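Local coordinates for oxidoreductase (Methanosarcina mazei, PDB 3KA7), which binds flavin-adenine dinucleotide and is probably an oxidoreductase of the flavin-containing amine oxidoreductase family, at residues Ser81-Val86 with Ser105-Pro110; Pro95-Gly100 with Pro302-Ile307; Ala280-Cys285 with Cys330-Ala335; Asp289-Gly294 with Gly324-Met329. All blocks are in the same frame, centred on the assembly; numbering follows the deposited sequence.

Contact 1 of 4, residues Ser81-Val86 with Ser105-Pro110; sequences SEMTTV and SFNDFP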
loop_
_atom_site.group_PDB
_atom_site.type_symbol
_atom_site.label_atom_id
_atom_site.label_comp_id
_atom_site.label_asym_id
_atom_site.label_seq_id
_atom_site.Cartn_x
_atom_site.Cartn_y
_atom_site.Cartn_z
ATOM N N SER A 81 8.996 9.847 -9.965
ATOM C CA SER A 81 8.267 11.070 -9.645
ATOM C C SER A 81 9.220 12.225 -9.327
ATOM O O SER A 81 10.349 12.014 -8.884
ATOM C CB SER A 81 7.377 10.861 -8.418
ATOM O OG SER A 81 6.327 9.940 -8.643
ATOM N N GLU A 82 8.731 13.440 -9.529
ATOM C CA GLU A 82 9.366 14.621 -8.999
ATOM C C GLU A 82 9.292 14.571 -7.483
ATOM O O GLU A 82 8.447 13.854 -6.930
ATOM C CB GLU A 82 8.671 15.859 -9.547
ATOM C CG GLU A 82 8.867 15.978 -11.056
ATOM C CD GLU A 82 10.322 15.788 -11.475
ATOM O OE1 GLU A 82 11.179 16.621 -11.089
ATOM O OE2 GLU A 82 10.616 14.804 -12.195
HETATM N N MSE A 83 10.189 15.293 -6.814
HETATM C CA MSE A 83 10.239 15.291 -5.346
HETATM C C MSE A 83 8.894 15.709 -4.764
HETATM O O MSE A 83 8.233 16.646 -5.233
HETATM C CB MSE A 83 11.376 16.196 -4.800
HETATM C CG MSE A 83 11.520 16.253 -3.242
HETATM SE SE MSE A 83 11.628 14.473 -2.447
HETATM C CE MSE A 83 13.337 13.891 -3.228
ATOM N N THR A 84 8.496 14.984 -3.737
ATOM C CA THR A 84 7.286 15.284 -3.015
ATOM C C THR A 84 7.388 16.648 -2.345
ATOM O O THR A 84 8.465 17.071 -1.907
ATOM C CB THR A 84 7.019 14.176 -1.984
ATOM O OG1 THR A 84 6.463 13.035 -2.662
ATOM C CG2 THR A 84 6.066 14.661 -0.891
ATOM N N THR A 85 6.257 17.337 -2.266
ATOM C CA THR A 85 6.196 18.612 -1.583
ATOM C C THR A 85 5.223 18.555 -0.416
ATOM O O THR A 85 4.482 17.574 -0.256
ATOM C CB THR A 85 5.812 19.741 -2.547
ATOM O OG1 THR A 85 4.524 19.466 -3.121
ATOM C CG2 THR A 85 6.849 19.825 -3.675
ATOM N N VAL A 86 5.249 19.602 0.402
ATOM C CA VAL A 86 4.479 19.642 1.632
ATOM C C VAL A 86 3.859 21.014 1.783
ATOM O O VAL A 86 4.562 22.031 1.751
ATOM C CB VAL A 86 5.375 19.377 2.860
ATOM C CG1 VAL A 86 4.520 19.191 4.121
ATOM C CG2 VAL A 86 6.262 18.148 2.631
ATOM N N SER A 105 9.778 21.506 -0.311
ATOM C CA SER A 105 10.195 20.172 -0.726
ATOM C C SER A 105 10.246 19.217 0.477
ATOM O O SER A 105 10.568 19.627 1.592
ATOM C CB SER A 105 11.566 20.260 -1.403
ATOM O OG SER A 105 11.979 18.988 -1.868
ATOM N N PHE A 106 9.921 17.948 0.252
ATOM C CA PHE A 106 9.918 16.949 1.323
ATOM C C PHE A 106 11.251 16.924 2.060
ATOM O O PHE A 106 11.293 16.930 3.285
ATOM C CB PHE A 106 9.597 15.568 0.743
ATOM C CG PHE A 106 9.566 14.454 1.758
ATOM C CD1 PHE A 106 8.409 14.178 2.478
ATOM C CD2 PHE A 106 10.683 13.652 1.958
ATOM C CE1 PHE A 106 8.367 13.140 3.398
ATOM C CE2 PHE A 106 10.647 12.602 2.880
ATOM C CZ PHE A 106 9.489 12.346 3.592
ATOM N N ASN A 107 12.348 16.902 1.311
ATOM C CA ASN A 107 13.670 16.851 1.943
ATOM C C ASN A 107 14.073 18.112 2.705
ATOM O O ASN A 107 15.057 18.091 3.460
ATOM C CB ASN A 107 14.743 16.463 0.928
ATOM C CG ASN A 107 14.608 15.029 0.465
ATOM O OD1 ASN A 107 14.445 14.763 -0.727
ATOM N ND2 ASN A 107 14.659 14.089 1.410
ATOM N N ASP A 108 13.318 19.197 2.519
ATOM C CA ASP A 108 13.557 20.452 3.235
ATOM C C ASP A 108 12.683 20.590 4.482
ATOM O O ASP A 108 12.494 21.698 4.983
ATOM C CB ASP A 108 13.319 21.660 2.320
ATOM C CG ASP A 108 14.393 21.819 1.262
ATOM O OD1 ASP A 108 15.464 21.169 1.372
ATOM O OD2 ASP A 108 14.172 22.618 0.323
ATOM N N PHE A 109 12.152 19.478 4.986
ATOM C CA PHE A 109 11.257 19.540 6.143
ATOM C C PHE A 109 11.945 20.186 7.355
ATOM O O PHE A 109 11.299 20.883 8.137
ATOM C CB PHE A 109 10.632 18.160 6.483
ATOM C CG PHE A 109 11.579 17.196 7.132
ATOM C CD1 PHE A 109 11.782 17.226 8.503
ATOM C CD2 PHE A 109 12.270 16.260 6.373
ATOM C CE1 PHE A 109 12.651 16.344 9.109
ATOM C CE2 PHE A 109 13.147 15.372 6.975
ATOM C CZ PHE A 109 13.339 15.419 8.345
ATOM N N PRO A 110 13.270 19.997 7.492
ATOM C CA PRO A 110 13.892 20.623 8.664
ATOM C C PRO A 110 14.003 22.141 8.542
ATOM O O PRO A 110 14.219 22.822 9.548
ATOM C CB PRO A 110 15.291 19.987 8.714
ATOM C CG PRO A 110 15.193 18.737 7.832
ATOM C CD PRO A 110 14.213 19.139 6.759
#
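Met83, a selenomethionine, and Thr84 meet Phe106 at the edge of the mixed sheet, where strands 85-89 and 101-105 run antiparallel and the second gives way to a 3-10 turn. Thr85 and Ser105 form a non-hydrogen-bonded pair with their CA atoms 4.4 Å apart, and their side chains diverge. Phe106 N donates to Thr84 O at 2.7 Å, a bond bent to 152° at the hydrogen, which ties the start of the turn to the residue just before strand 85-89. Thr84 and Phe106 lie side by side, pointing the same way: the methyl CG2 of Thr84 sits 4.0 Å from Phe106 CB and approaches the ring obliquely near CD1. Met83 comes across Phe106 at about a right angle. Its CG is anti to the backbone N (chi1 -180°), next to Ser105 OG, and the bend at chi2 (52°) brings SE to 3.9 Å from Phe106 CB. The Phe106 ring leads away from this segment to meet the ring of Phe154 on helix 149-163. Thr84 OG1 turns to a different neighbour, the backbone N of Val298, and Thr85 OG1 pairs with His295 NE2, so both hydroxyls are used outside the contact. Val86, on strand 85-89, points toward the turn, its CG2 branch 4.1 Å from Phe106 CA.

Contact 2 of 4, residues Pro95-Gly100 with Pro302-Ile307; sequences PDYVKG and PYTRRI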
loop_
_atom_site.group_PDB
_atom_site.type_symbol
_atom_site.label_atom_id
_atom_site.label_comp_id
_atom_site.label_asym_id
_atom_site.label_seq_id
_atom_site.Cartn_x
_atom_site.Cartn_y
_atom_site.Cartn_z
ATOM N N PRO A 95 -2.639 27.672 12.614
ATOM C CA PRO A 95 -2.990 26.266 12.811
ATOM C C PRO A 95 -3.433 25.548 11.532
ATOM O O PRO A 95 -3.525 24.322 11.517
ATOM C CB PRO A 95 -4.167 26.349 13.788
ATOM C CG PRO A 95 -4.818 27.638 13.466
ATOM C CD PRO A 95 -3.735 28.580 13.001
ATOM N N ASP A 96 -3.711 26.298 10.471
ATOM C CA ASP A 96 -4.266 25.711 9.249
ATOM C C ASP A 96 -3.984 26.593 8.036
ATOM O O ASP A 96 -3.221 27.552 8.131
ATOM C CB ASP A 96 -5.771 25.510 9.397
ATOM C CG ASP A 96 -6.498 26.797 9.722
ATOM O OD1 ASP A 96 -6.124 27.853 9.169
ATOM O OD2 ASP A 96 -7.446 26.754 10.528
ATOM N N TYR A 97 -4.612 26.280 6.905
ATOM C CA TYR A 97 -4.301 26.955 5.644
ATOM C C TYR A 97 -5.207 28.158 5.360
ATOM O O TYR A 97 -5.092 28.792 4.309
ATOM C CB TYR A 97 -4.385 25.981 4.473
ATOM C CG TYR A 97 -3.516 24.755 4.612
ATOM C CD1 TYR A 97 -2.199 24.854 5.048
ATOM C CD2 TYR A 97 -4.009 23.492 4.283
ATOM C CE1 TYR A 97 -1.399 23.721 5.171
ATOM C CE2 TYR A 97 -3.219 22.358 4.399
ATOM C CZ TYR A 97 -1.919 22.475 4.849
ATOM O OH TYR A 97 -1.143 21.335 4.970
ATOM N N VAL A 98 -6.102 28.452 6.296
ATOM C CA VAL A 98 -7.092 29.520 6.138
ATOM C C VAL A 98 -6.447 30.867 5.795
ATOM O O VAL A 98 -6.921 31.581 4.906
ATOM C CB VAL A 98 -7.971 29.649 7.396
ATOM C CG1 VAL A 98 -8.933 30.839 7.273
ATOM C CG2 VAL A 98 -8.754 28.364 7.623
ATOM N N LYS A 99 -5.366 31.208 6.486
ATOM C CA LYS A 99 -4.668 32.467 6.208
ATOM C C LYS A 99 -3.636 32.343 5.087
ATOM O O LYS A 99 -2.793 33.216 4.901
ATOM C CB LYS A 99 -4.026 33.023 7.478
ATOM C CG LYS A 99 -5.030 33.459 8.542
ATOM C CD LYS A 99 -5.923 34.595 8.050
ATOM C CE LYS A 99 -5.106 35.824 7.654
ATOM N NZ LYS A 99 -5.910 36.815 6.882
ATOM N N GLY A 100 -3.708 31.261 4.325
ATOM C CA GLY A 100 -2.787 31.077 3.227
ATOM C C GLY A 100 -1.809 29.957 3.515
ATOM O O GLY A 100 -1.733 29.461 4.640
ATOM N N PRO A 302 -0.133 18.452 5.991
ATOM C CA PRO A 302 -0.151 18.145 7.421
ATOM C C PRO A 302 -1.124 18.961 8.268
ATOM O O PRO A 302 -1.419 18.558 9.398
ATOM C CB PRO A 302 1.303 18.381 7.883
ATOM C CG PRO A 302 2.037 18.952 6.748
ATOM C CD PRO A 302 1.171 18.925 5.503
ATOM N N TYR A 303 -1.630 20.078 7.742
ATOM C CA TYR A 303 -2.466 20.971 8.556
ATOM C C TYR A 303 -3.939 20.948 8.153
ATOM O O TYR A 303 -4.509 21.972 7.760
ATOM C CB TYR A 303 -1.891 22.401 8.554
ATOM C CG TYR A 303 -0.590 22.446 9.319
ATOM C CD1 TYR A 303 -0.566 22.816 10.653
ATOM C CD2 TYR A 303 0.607 22.059 8.714
ATOM C CE1 TYR A 303 0.623 22.825 11.381
ATOM C CE2 TYR A 303 1.815 22.064 9.431
ATOM C CZ TYR A 303 1.807 22.441 10.764
ATOM O OH TYR A 303 2.982 22.448 11.483
ATOM N N THR A 304 -4.539 19.765 8.258
ATOM C CA THR A 304 -5.916 19.524 7.868
ATOM C C THR A 304 -6.633 18.810 9.005
ATOM O O THR A 304 -6.008 18.411 10.001
ATOM C CB THR A 304 -5.956 18.559 6.701
ATOM O OG1 THR A 304 -5.296 17.348 7.098
ATOM C CG2 THR A 304 -5.229 19.157 5.477
ATOM N N ARG A 305 -7.939 18.610 8.835
ATOM C CA ARG A 305 -8.721 17.776 9.754
ATOM C C ARG A 305 -8.404 16.295 9.555
ATOM O O ARG A 305 -8.239 15.559 10.528
ATOM C CB ARG A 305 -10.219 17.962 9.507
ATOM C CG ARG A 305 -10.730 19.386 9.683
ATOM C CD ARG A 305 -12.012 19.588 8.887
ATOM N NE ARG A 305 -12.463 20.973 8.958
ATOM C CZ ARG A 305 -11.948 21.958 8.230
ATOM N NH1 ARG A 305 -10.972 21.717 7.362
ATOM N NH2 ARG A 305 -12.411 23.191 8.369
ATOM N N ARG A 306 -8.321 15.871 8.294
ATOM C CA ARG A 306 -8.201 14.443 7.963
ATOM C C ARG A 306 -7.284 14.127 6.774
ATOM O O ARG A 306 -6.541 13.148 6.814
ATOM C CB ARG A 306 -9.579 13.837 7.698
ATOM C CG ARG A 306 -10.421 13.672 8.942
ATOM C CD ARG A 306 -9.805 12.598 9.804
ATOM N NE ARG A 306 -10.282 12.584 11.180
ATOM C CZ ARG A 306 -11.552 12.545 11.531
ATOM N NH1 ARG A 306 -12.479 12.510 10.585
ATOM N NH2 ARG A 306 -11.900 12.519 12.819
ATOM N N ILE A 307 -7.361 14.911 5.701
ATOM C CA ILE A 307 -6.583 14.585 4.486
ATOM C C ILE A 307 -5.078 14.624 4.761
ATOM O O ILE A 307 -4.566 15.599 5.314
ATOM C CB ILE A 307 -6.957 15.501 3.302
ATOM C CG1 ILE A 307 -8.385 15.169 2.838
ATOM C CG2 ILE A 307 -6.002 15.285 2.138
ATOM C CD1 ILE A 307 -8.917 16.058 1.708
HETATM O O HOH W 1 -6.250 23.805 6.641
#
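Tyr97 reaches across to Pro302 and Tyr303, joining two loops over 200 residues apart in sequence. Hydrogen bonding centres on the phenol: Tyr303 N donates to Tyr97 OH at 3.1 Å, nearly straight at 164°, and the same oxygen is also hydrogen-bonded to Arg87 O, so two backbone groups, the N-H of Tyr303 and the carbonyl of Arg87, hold the phenol oxygen. A second link runs through a water that accepts from Tyr97 N and donates to Tyr303 O at 2.8 Å. Within its own loop, Asp96 OD1 takes the amide of Val98 from above the carboxylate plane, an Asx turn that leads into the type I turn Tyr97-Gly100.

In the apolar contact the two tyrosines cross at about a right angle, Tyr303 CB resting 3.7 Å from Tyr97 CE1, and Thr304 CG2 approaches the Tyr97 ring obliquely. Two carbonyl oxygens also touch the rings: Tyr303 O lies over one face of Tyr97, toward the rim, and Pro95 O comes to the edge of Tyr303, 3.4 Å from CD1.

Around this pairing, Pro302 and Tyr303 pack on Trp150 of helix 149-163, Tyr97 and Tyr303 lean on Pro89 of strand 85-89, and Arg305 forms salt bridges to Asp352 and Glu355 on helix 342-356.

Contact 3 of 4, residues Ala280-Cys285 with Cys330-Ala335; sequences AGIKIC and CHQYVA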
loop_
_atom_site.group_PDB
_atom_site.type_symbol
_atom_site.label_atom_id
_atom_site.label_comp_id
_atom_site.label_asym_id
_atom_site.label_seq_id
_atom_site.Cartn_x
_atom_site.Cartn_y
_atom_site.Cartn_z
ATOM N N ALA A 280 -7.324 1.342 7.729
ATOM C CA ALA A 280 -8.480 1.876 6.995
ATOM C C ALA A 280 -8.198 3.274 6.459
ATOM O O ALA A 280 -7.337 4.001 6.973
ATOM C CB ALA A 280 -9.708 1.912 7.904
ATOM N N GLY A 281 -8.932 3.663 5.428
ATOM C CA GLY A 281 -8.742 4.997 4.869
ATOM C C GLY A 281 -9.858 5.334 3.905
ATOM O O GLY A 281 -10.631 4.470 3.490
ATOM N N ILE A 282 -9.931 6.609 3.550
ATOM C CA ILE A 282 -10.882 7.076 2.556
ATOM C C ILE A 282 -10.138 7.807 1.444
ATOM O O ILE A 282 -9.279 8.631 1.715
ATOM C CB ILE A 282 -11.903 8.025 3.164
ATOM C CG1 ILE A 282 -12.806 7.282 4.145
ATOM C CG2 ILE A 282 -12.722 8.688 2.055
ATOM C CD1 ILE A 282 -13.424 8.218 5.172
ATOM N N LYS A 283 -10.482 7.471 0.205
ATOM C CA LYS A 283 -9.889 8.056 -0.988
ATOM C C LYS A 283 -10.938 8.943 -1.665
ATOM O O LYS A 283 -12.050 8.490 -1.940
ATOM C CB LYS A 283 -9.468 6.929 -1.942
ATOM C CG LYS A 283 -9.026 7.406 -3.321
ATOM C CD LYS A 283 -8.468 6.269 -4.189
ATOM C CE LYS A 283 -9.314 5.009 -4.108
ATOM N NZ LYS A 283 -8.883 4.035 -5.155
ATOM N N ILE A 284 -10.588 10.204 -1.905
ATOM C CA ILE A 284 -11.467 11.125 -2.613
ATOM C C ILE A 284 -10.839 11.432 -3.962
ATOM O O ILE A 284 -9.739 11.980 -4.015
ATOM C CB ILE A 284 -11.685 12.431 -1.817
ATOM C CG1 ILE A 284 -12.323 12.118 -0.455
ATOM C CG2 ILE A 284 -12.536 13.430 -2.632
ATOM C CD1 ILE A 284 -12.466 13.344 0.439
ATOM N N CYS A 285 -11.531 11.076 -5.042
ATOM C CA CYS A 285 -11.028 11.307 -6.404
ATOM C C CYS A 285 -11.675 12.566 -6.973
ATOM O O CYS A 285 -12.891 12.707 -6.924
ATOM C CB CYS A 285 -11.366 10.119 -7.302
ATOM S SG CYS A 285 -10.624 8.550 -6.713
ATOM N N CYS A 330 -6.962 12.065 -3.243
ATOM C CA CYS A 330 -6.641 12.442 -1.875
ATOM C C CYS A 330 -6.804 11.242 -0.952
ATOM O O CYS A 330 -7.715 10.444 -1.140
ATOM C CB CYS A 330 -7.606 13.522 -1.399
ATOM S SG CYS A 330 -7.774 14.911 -2.561
ATOM N N HIS A 331 -5.941 11.137 0.052
ATOM C CA HIS A 331 -6.073 10.071 1.055
ATOM C C HIS A 331 -6.231 10.626 2.459
ATOM O O HIS A 331 -5.535 11.572 2.854
ATOM C CB HIS A 331 -4.857 9.149 1.078
ATOM C CG HIS A 331 -5.062 7.938 1.937
ATOM N ND1 HIS A 331 -5.953 6.938 1.607
ATOM C CD2 HIS A 331 -4.533 7.591 3.136
ATOM C CE1 HIS A 331 -5.954 6.018 2.558
ATOM N NE2 HIS A 331 -5.094 6.387 3.493
ATOM N N GLN A 332 -7.128 10.018 3.223
ATOM C CA GLN A 332 -7.193 10.300 4.641
ATOM C C GLN A 332 -7.235 9.004 5.452
ATOM O O GLN A 332 -8.028 8.096 5.172
ATOM C CB GLN A 332 -8.381 11.213 4.966
ATOM C CG GLN A 332 -9.744 10.604 4.662
ATOM C CD GLN A 332 -10.880 11.627 4.717
ATOM O OE1 GLN A 332 -11.607 11.716 5.718
ATOM N NE2 GLN A 332 -11.043 12.383 3.644
ATOM N N TYR A 333 -6.336 8.915 6.424
ATOM C CA TYR A 333 -6.346 7.873 7.432
ATOM C C TYR A 333 -7.695 7.855 8.151
ATOM O O TYR A 333 -8.238 8.908 8.450
ATOM C CB TYR A 333 -5.231 8.183 8.447
ATOM C CG TYR A 333 -5.381 7.547 9.815
ATOM C CD1 TYR A 333 -5.099 6.205 10.009
ATOM C CD2 TYR A 333 -5.793 8.296 10.918
ATOM C CE1 TYR A 333 -5.232 5.617 11.259
ATOM C CE2 TYR A 333 -5.915 7.715 12.179
ATOM C CZ TYR A 333 -5.632 6.375 12.335
ATOM O OH TYR A 333 -5.740 5.767 13.569
ATOM N N VAL A 334 -8.223 6.660 8.416
ATOM C CA VAL A 334 -9.400 6.491 9.285
ATOM C C VAL A 334 -9.028 5.572 10.444
ATOM O O VAL A 334 -8.570 4.445 10.231
ATOM C CB VAL A 334 -10.620 5.897 8.513
ATOM C CG1 VAL A 334 -11.809 5.651 9.436
ATOM C CG2 VAL A 334 -11.034 6.829 7.402
ATOM N N ALA A 335 -9.214 6.069 11.663
ATOM C CA ALA A 335 -8.969 5.267 12.872
ATOM C C ALA A 335 -10.017 4.154 12.978
ATOM O O ALA A 335 -11.173 4.346 12.602
ATOM C CB ALA A 335 -9.022 6.174 14.094
HETATM O O HOH W 2 -6.008 2.894 9.909
#
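Ile282 and Gln332 are paired in an antiparallel ladder between strands 280-288 and 326-334, neighbours in the mixed sheet beside the flavin. Ile282 N meets Gln332 O at 2.9 Å, and the reverse bond from Gln332 N to Ile282 O completes the pair. Ile284 and Cys330 form a second hydrogen-bonded pair. On the face of Ile282, Ile284, Cys330, Gln332 and Val334, the Ile282 and Gln332 side chains lie side by side, pointing the same way, with Ile282 CB 3.7 Å from Gln332 CG. Val334 crosses obliquely, its CG2 3.6 Å from Ile282 CD1. Leu342 and Ile346 of helix 342-356 cover Ile282 on this face.

Lys283 and His331 point to the other face. The lysine runs away from the partner strand toward FAD, its side chain about 4 Å from the cofactor at nearest atoms, and NZ is hydrogen-bonded to Gly52 O. His331, with CG anti to the backbone N (chi1 -171°), is held by NE2 on Ser164 OG, whereas its buried ND1 has no partner in the model. The ring packs against a glycine with no CB in the way: His331 CE1 lies 3.8 Å from Gly281 CA.

Contact 4 of 4, residues Asp289-Gly294 with Gly324-Met329; sequences DEPLVG and GKHLTM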
loop_
_atom_site.group_PDB
_atom_site.type_symbol
_atom_site.label_atom_id
_atom_site.label_comp_id
_atom_site.label_asym_id
_atom_site.label_seq_id
_atom_site.Cartn_x
_atom_site.Cartn_y
_atom_site.Cartn_z
ATOM N N ASP A 289 -10.255 20.530 -13.472
ATOM C CA ASP A 289 -10.216 21.249 -14.755
ATOM C C ASP A 289 -8.910 22.031 -14.909
ATOM O O ASP A 289 -8.712 22.753 -15.901
ATOM C CB ASP A 289 -11.390 22.216 -14.846
ATOM C CG ASP A 289 -12.712 21.529 -14.667
ATOM O OD1 ASP A 289 -13.169 20.893 -15.630
ATOM O OD2 ASP A 289 -13.286 21.613 -13.558
ATOM N N GLU A 290 -8.028 21.882 -13.923
ATOM C CA GLU A 290 -6.721 22.516 -13.920
ATOM C C GLU A 290 -5.843 21.712 -12.965
ATOM O O GLU A 290 -6.363 21.000 -12.119
ATOM C CB GLU A 290 -6.835 23.953 -13.418
ATOM C CG GLU A 290 -7.328 24.071 -11.972
ATOM C CD GLU A 290 -7.437 25.509 -11.510
ATOM O OE1 GLU A 290 -6.520 26.304 -11.819
ATOM O OE2 GLU A 290 -8.430 25.845 -10.830
ATOM N N PRO A 291 -4.514 21.809 -13.106
ATOM C CA PRO A 291 -3.649 21.108 -12.157
ATOM C C PRO A 291 -3.885 21.584 -10.718
ATOM O O PRO A 291 -4.058 22.780 -10.476
ATOM C CB PRO A 291 -2.236 21.479 -12.626
ATOM C CG PRO A 291 -2.392 21.888 -14.040
ATOM C CD PRO A 291 -3.750 22.506 -14.155
ATOM N N LEU A 292 -3.913 20.648 -9.768
ATOM C CA LEU A 292 -4.060 21.006 -8.368
ATOM C C LEU A 292 -2.751 20.759 -7.625
ATOM O O LEU A 292 -2.382 21.539 -6.750
ATOM C CB LEU A 292 -5.217 20.227 -7.719
ATOM C CG LEU A 292 -6.591 20.432 -8.356
ATOM C CD1 LEU A 292 -7.626 19.486 -7.730
ATOM C CD2 LEU A 292 -7.050 21.885 -8.249
ATOM N N VAL A 293 -2.048 19.685 -7.996
ATOM C CA VAL A 293 -0.728 19.362 -7.423
ATOM C C VAL A 293 0.396 19.915 -8.287
ATOM O O VAL A 293 1.365 20.487 -7.783
ATOM C CB VAL A 293 -0.535 17.845 -7.287
ATOM C CG1 VAL A 293 0.875 17.503 -6.778
ATOM C CG2 VAL A 293 -1.591 17.281 -6.369
ATOM N N GLY A 294 0.268 19.717 -9.593
ATOM C CA GLY A 294 1.184 20.329 -10.559
ATOM C C GLY A 294 2.489 19.588 -10.779
ATOM O O GLY A 294 3.384 20.092 -11.453
ATOM N N GLY A 324 -7.962 17.624 -21.227
ATOM C CA GLY A 324 -8.171 18.851 -20.457
ATOM C C GLY A 324 -8.627 18.613 -19.027
ATOM O O GLY A 324 -9.206 19.499 -18.386
ATOM N N LYS A 325 -8.393 17.406 -18.524
ATOM C CA LYS A 325 -8.735 17.110 -17.136
ATOM C C LYS A 325 -7.525 16.511 -16.444
ATOM O O LYS A 325 -6.681 15.890 -17.091
ATOM C CB LYS A 325 -9.908 16.120 -17.055
ATOM C CG LYS A 325 -11.244 16.659 -17.571
ATOM C CD LYS A 325 -11.632 17.947 -16.874
ATOM C CE LYS A 325 -12.878 18.564 -17.504
ATOM N NZ LYS A 325 -14.082 17.698 -17.338
ATOM N N HIS A 326 -7.433 16.713 -15.134
ATOM C CA HIS A 326 -6.459 15.983 -14.326
ATOM C C HIS A 326 -7.208 15.090 -13.340
ATOM O O HIS A 326 -8.335 15.389 -12.944
ATOM C CB HIS A 326 -5.529 16.933 -13.560
ATOM C CG HIS A 326 -4.347 17.394 -14.355
ATOM N ND1 HIS A 326 -3.334 16.545 -14.745
ATOM C CD2 HIS A 326 -4.022 18.616 -14.843
ATOM C CE1 HIS A 326 -2.434 17.219 -15.436
ATOM N NE2 HIS A 326 -2.822 18.482 -15.501
ATOM N N LEU A 327 -6.575 13.984 -12.971
ATOM C CA LEU A 327 -7.097 13.116 -11.921
ATOM C C LEU A 327 -6.293 13.395 -10.671
ATOM O O LEU A 327 -5.097 13.114 -10.627
ATOM C CB LEU A 327 -6.933 11.653 -12.319
ATOM C CG LEU A 327 -7.323 10.586 -11.287
ATOM C CD1 LEU A 327 -8.744 10.818 -10.720
ATOM C CD2 LEU A 327 -7.178 9.187 -11.887
ATOM N N THR A 328 -6.950 13.950 -9.667
ATOM C CA THR A 328 -6.289 14.279 -8.412
ATOM C C THR A 328 -6.940 13.430 -7.332
ATOM O O THR A 328 -8.162 13.478 -7.153
ATOM C CB THR A 328 -6.460 15.757 -8.085
ATOM O OG1 THR A 328 -6.033 16.541 -9.209
ATOM C CG2 THR A 328 -5.646 16.147 -6.836
HETATM N N MSE A 329 -6.123 12.638 -6.637
HETATM C CA MSE A 329 -6.629 11.717 -5.612
HETATM C C MSE A 329 -6.070 12.037 -4.229
HETATM O O MSE A 329 -4.869 12.250 -4.069
HETATM C CB MSE A 329 -6.355 10.263 -6.002
HETATM C CG MSE A 329 -7.068 9.867 -7.291
HETATM SE SE MSE A 329 -6.830 8.005 -7.742
HETATM C CE MSE A 329 -4.954 7.988 -8.081
HETATM O O HOH W 3 -9.566 22.147 -18.550
#
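Pro291 and His326 meet where the loop after strand 280-288 folds back over the start of strand 326-334, strands 280-288 and 326-334 being antiparallel neighbours in the mixed sheet. Van der Waals packing carries most of the contact. The Pro291 ring crosses His326 obliquely, with CG 3.7 Å from His326 NE2, and the carbonyl carbon of Glu290 lies at the edge of the imidazole near CD2. His326 CG is anti to its carbonyl carbon (chi1 -85°), beside the backbone N; beyond it, ND1 is held by Thr314 OG1. Farther along, Leu292 and Thr328 cross at about a right angle: CD1 of Leu292 sits 3.7 Å from Thr328 OG1, and Val293 CG2 reaches the Thr328 methyl CG2 at 4.2 Å.

Polar links across the segments are weaker or indirect. Asp289 and Lys325 lie side by side, pointing the same way, and OD1 of Asp289 forms a long salt bridge of 3.7 Å to Lys325 NZ. Glu312, outside the segments, ties the loop to the strand: OE2 takes the amides of Leu292 and Val293 together with Thr328 OG1, and OE1 takes the amide of Gly294. At the other end a water joins the two backbones, donating to Asp289 O at 2.8 Å and to Gly324 O at 2.7 Å.

Contact 3 is the buried core of the set, a regular backbone ladder beside the flavin; contact 1 lies at the surface, and contacts 2 and 4 are partly buried. Contacts 3 and 4 share strand 326-334, and they touch where Cys285 SG packs on Met329 CG. Contact 1 marks the far edge of the same mixed sheet, its centre about 21 Å from that of contact 3. Contact 2 bridges the two regions, touching contact 1 through Val86 and Pro302 and contact 3 through Ile307. The chemistry shifts accordingly: paired backbone bonds in contact 3, a single backbone bond in contact 1, a phenol and a water in contact 2, and mostly side-chain packing in contact 4.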